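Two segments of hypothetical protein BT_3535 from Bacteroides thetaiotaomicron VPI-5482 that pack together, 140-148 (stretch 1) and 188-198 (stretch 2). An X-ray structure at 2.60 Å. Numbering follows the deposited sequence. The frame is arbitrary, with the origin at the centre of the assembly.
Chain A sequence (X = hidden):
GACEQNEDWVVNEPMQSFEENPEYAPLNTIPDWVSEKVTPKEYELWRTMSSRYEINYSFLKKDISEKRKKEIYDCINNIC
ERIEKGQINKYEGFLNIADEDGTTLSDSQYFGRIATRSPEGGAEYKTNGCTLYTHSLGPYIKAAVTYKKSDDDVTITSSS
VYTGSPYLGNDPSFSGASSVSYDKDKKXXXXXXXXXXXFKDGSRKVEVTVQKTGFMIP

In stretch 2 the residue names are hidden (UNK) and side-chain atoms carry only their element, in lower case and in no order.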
# COMPACT_ATOMS: atom_id res chain seq x y z
N TYR A 140 -8.32 -2.96 11.83
CA TYR A 140 -7.54 -2.90 10.61
C TYR A 140 -6.62 -4.11 10.46
O TYR A 140 -6.31 -4.78 11.43
CB TYR A 140 -6.70 -1.60 10.60
CG TYR A 140 -5.75 -1.47 11.77
CD1 TYR A 140 -4.63 -2.31 11.89
CD2 TYR A 140 -5.96 -0.53 12.78
CE1 TYR A 140 -3.75 -2.22 12.99
CE2 TYR A 140 -5.08 -0.43 13.89
CZ TYR A 140 -3.99 -1.28 13.97
OH TYR A 140 -3.11 -1.20 15.01
N ILE A 141 -6.18 -4.38 9.23
CA ILE A 141 -5.13 -5.36 8.98
C ILE A 141 -3.98 -4.61 8.32
O ILE A 141 -4.16 -4.00 7.26
CB ILE A 141 -5.55 -6.47 8.01
CG1 ILE A 141 -6.74 -7.26 8.55
CG2 ILE A 141 -4.35 -7.37 7.72
CD1 ILE A 141 -7.38 -8.17 7.47
N LYS A 142 -2.81 -4.66 8.96
CA LYS A 142 -1.62 -4.03 8.41
C LYS A 142 -0.52 -5.05 8.10
O LYS A 142 -0.46 -6.11 8.73
CB LYS A 142 -1.07 -3.03 9.42
CG LYS A 142 -1.97 -1.83 9.55
CD LYS A 142 -1.38 -0.78 10.45
CE LYS A 142 -2.36 0.39 10.61
NZ LYS A 142 -1.62 1.62 10.99
N ALA A 143 0.35 -4.71 7.15
CA ALA A 143 1.53 -5.51 6.78
C ALA A 143 2.77 -4.67 7.08
O ALA A 143 2.77 -3.45 6.87
CB ALA A 143 1.48 -5.91 5.30
N ALA A 144 3.81 -5.31 7.62
CA ALA A 144 5.14 -4.68 7.84
C ALA A 144 6.20 -5.61 7.23
O ALA A 144 6.06 -6.80 7.25
CB ALA A 144 5.39 -4.46 9.29
N VAL A 145 7.28 -5.05 6.72
CA VAL A 145 8.27 -5.82 5.95
C VAL A 145 9.63 -5.24 6.25
O VAL A 145 9.79 -4.02 6.25
CB VAL A 145 8.07 -5.65 4.43
CG1 VAL A 145 9.13 -6.36 3.69
CG2 VAL A 145 6.71 -6.18 4.03
N THR A 146 10.61 -6.10 6.48
CA THR A 146 11.98 -5.65 6.65
C THR A 146 12.76 -6.20 5.49
O THR A 146 12.60 -7.35 5.15
CB THR A 146 12.57 -6.14 7.96
OG1 THR A 146 11.89 -5.46 9.02
CG2 THR A 146 14.04 -5.82 8.03
N TYR A 147 13.61 -5.37 4.90
CA TYR A 147 14.33 -5.76 3.71
C TYR A 147 15.66 -5.05 3.55
O TYR A 147 15.96 -4.08 4.25
CB TYR A 147 13.48 -5.49 2.47
CG TYR A 147 13.00 -4.05 2.30
CD1 TYR A 147 11.90 -3.57 3.00
CD2 TYR A 147 13.64 -3.18 1.42
CE1 TYR A 147 11.46 -2.25 2.85
CE2 TYR A 147 13.19 -1.87 1.25
CZ TYR A 147 12.11 -1.41 1.97
OH TYR A 147 11.68 -0.12 1.80
N LYS A 148 16.46 -5.58 2.62
CA LYS A 148 17.72 -4.99 2.24
C LYS A 148 17.60 -4.54 0.80
O LYS A 148 17.18 -5.30 -0.07
CB LYS A 148 18.82 -6.03 2.38
CG LYS A 148 20.13 -5.48 2.92
CD LYS A 148 21.25 -6.51 2.85
CE LYS A 148 21.54 -6.91 1.40
NZ LYS A 148 22.96 -7.31 1.23
N UNK A 188 8.57 -3.43 -7.20
CA UNK A 188 7.76 -3.17 -6.00
C UNK A 188 7.80 -4.37 -5.05
O UNK A 188 8.02 -5.50 -5.48
c UNK A 188 4.47 -1.80 -7.65
c UNK A 188 6.30 -2.95 -6.40
c UNK A 188 5.96 -1.76 -7.29
c UNK A 188 6.31 -0.46 -6.59
N UNK A 189 7.55 -4.11 -3.76
CA UNK A 189 7.28 -5.17 -2.79
C UNK A 189 5.77 -5.31 -2.76
O UNK A 189 5.11 -4.31 -2.70
c UNK A 189 7.80 -4.80 -1.40
c UNK A 189 9.94 -4.06 -0.14
c UNK A 189 7.42 -5.84 -0.37
c UNK A 189 9.34 -4.66 -1.42
N UNK A 190 5.25 -6.54 -2.85
CA UNK A 190 3.80 -6.85 -2.80
C UNK A 190 3.53 -7.61 -1.54
O UNK A 190 4.17 -8.62 -1.32
c UNK A 190 3.36 -7.72 -3.97
N UNK A 191 2.60 -7.14 -0.73
CA UNK A 191 2.19 -7.81 0.51
C UNK A 191 0.69 -8.09 0.36
O UNK A 191 -0.07 -7.19 -0.02
c UNK A 191 2.48 -6.93 1.76
N UNK A 192 0.27 -9.32 0.64
CA UNK A 192 -1.13 -9.68 0.47
C UNK A 192 -1.63 -10.41 1.67
O UNK A 192 -0.85 -11.02 2.40
c UNK A 192 -1.32 -10.60 -0.73
o UNK A 192 -1.12 -9.89 -1.93
N UNK A 193 -2.94 -10.39 1.85
CA UNK A 193 -3.53 -11.23 2.83
C UNK A 193 -4.77 -11.88 2.25
O UNK A 193 -5.37 -11.37 1.30
c UNK A 193 -3.85 -10.45 4.07
s UNK A 193 -5.26 -9.38 3.89
N UNK A 194 -5.09 -13.03 2.82
CA UNK A 194 -6.28 -13.75 2.49
C UNK A 194 -6.66 -14.56 3.73
O UNK A 194 -6.02 -15.54 4.04
o UNK A 194 -7.19 -15.38 0.99
c UNK A 194 -6.01 -14.67 1.32
N UNK A 195 -7.69 -14.12 4.43
CA UNK A 195 -8.03 -14.66 5.74
C UNK A 195 -9.29 -14.04 6.34
O UNK A 195 -10.07 -13.39 5.64
N UNK A 196 -9.49 -14.23 7.64
CA UNK A 196 -10.67 -13.78 8.32
C UNK A 196 -10.28 -12.88 9.46
O UNK A 196 -9.45 -13.24 10.29
o UNK A 196 -11.96 -15.69 7.68
c UNK A 196 -11.52 -14.96 8.82
c UNK A 196 -12.80 -14.49 9.53
N UNK A 197 -10.87 -11.69 9.47
CA UNK A 197 -10.70 -10.75 10.58
C UNK A 197 -11.90 -10.95 11.46
O UNK A 197 -13.01 -10.97 10.96
c UNK A 197 -10.63 -8.14 11.07
c UNK A 197 -10.66 -9.31 10.08
c UNK A 197 -9.32 -8.12 11.91
c UNK A 197 -10.87 -6.79 10.30
N UNK A 198 -11.67 -11.15 12.76
CA UNK A 198 -12.77 -11.30 13.72
C UNK A 198 -12.58 -10.26 14.77
O UNK A 198 -11.46 -10.02 15.18
c UNK A 198 -12.73 -12.66 14.41
o UNK A 198 -12.94 -13.68 13.46

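Position 188 carries four side-chain carbons. The second is the fork, bonded to two terminal carbons, and no atom of the group comes within 10.0 Å of stretch 1; this is Leu188. Position 189 also has four carbons, but here the fork is at the first, and one arm is two carbons long. The end of the long arm lies over a face of the Tyr147 ring, and the short arm approaches Val145; this is Ile189. The distances are CD1 of Ile189 to CD1 of Tyr147, 3.7 Å, and CG2 of Ile189 to CG1 of Val145, 4.4 Å. Ile189 CD1 is also 3.7 Å from the centroid of the Tyr147 ring and 10° off its normal, a CH-pi contact.

Position 190 has one carbon, directed away from stretch 1: Ala190. Position 191 again has one carbon, now directed toward stretch 1 and 3.8 Å from Ala143 CB, so Ala191 meets its counterpart methyl to methyl. Ala191 CA and Ala143 CA are 6.7 Å apart.

At position 192 a carbon is followed by an oxygen, with no further branch, and the CA-to-CB bond points away; Ser192 has its hydroxyl hydrogen-bonded elsewhere in the structure. At position 193 a single carbon is followed by a sulfur, directed toward stretch 1, and the sulfur lies 4.3 Å from Ile141 CD1; this is Cys193, with chi1 in p.

Position 194 has one carbon and one oxygen, out of reach of stretch 1: Ser194, with chi1 in t. Position 195 has no side-chain atoms and is Gly195, where the chain turns a corner. At position 196 the first carbon bears an oxygen and a carbon, and its CA-to-CB bond points away, giving Thr196. Position 197 has four carbons forked at the second, directed toward stretch 1, and one terminal carbon of the fork approaches Ile141; this is Leu197, with its CD1 4.3 Å from Ile141 CG1. Position 198, one carbon then one oxygen, is out of reach: Ser198.

The contact is made by side chains, with no hydrogen bonds between the stretches. Strands 140-148 and 188-194 run at 144° between their N-to-C directions, with their axes 8.0 Å apart at closest approach. The alternation of strand side chains turns Ile141, Ala143, Val145 and Tyr147 toward Ile189, Ala191 and Cys193. Small methyl groups meet at Ala143 and Ala191, while longer side chains fill the space to both sides along the strand. Beyond the corner, Leu197 extends the apolar surface against Ile141. The interface buries 365 Å², both sides summed.

Stretch 2, residues 188-198: LIAASCSGTLS
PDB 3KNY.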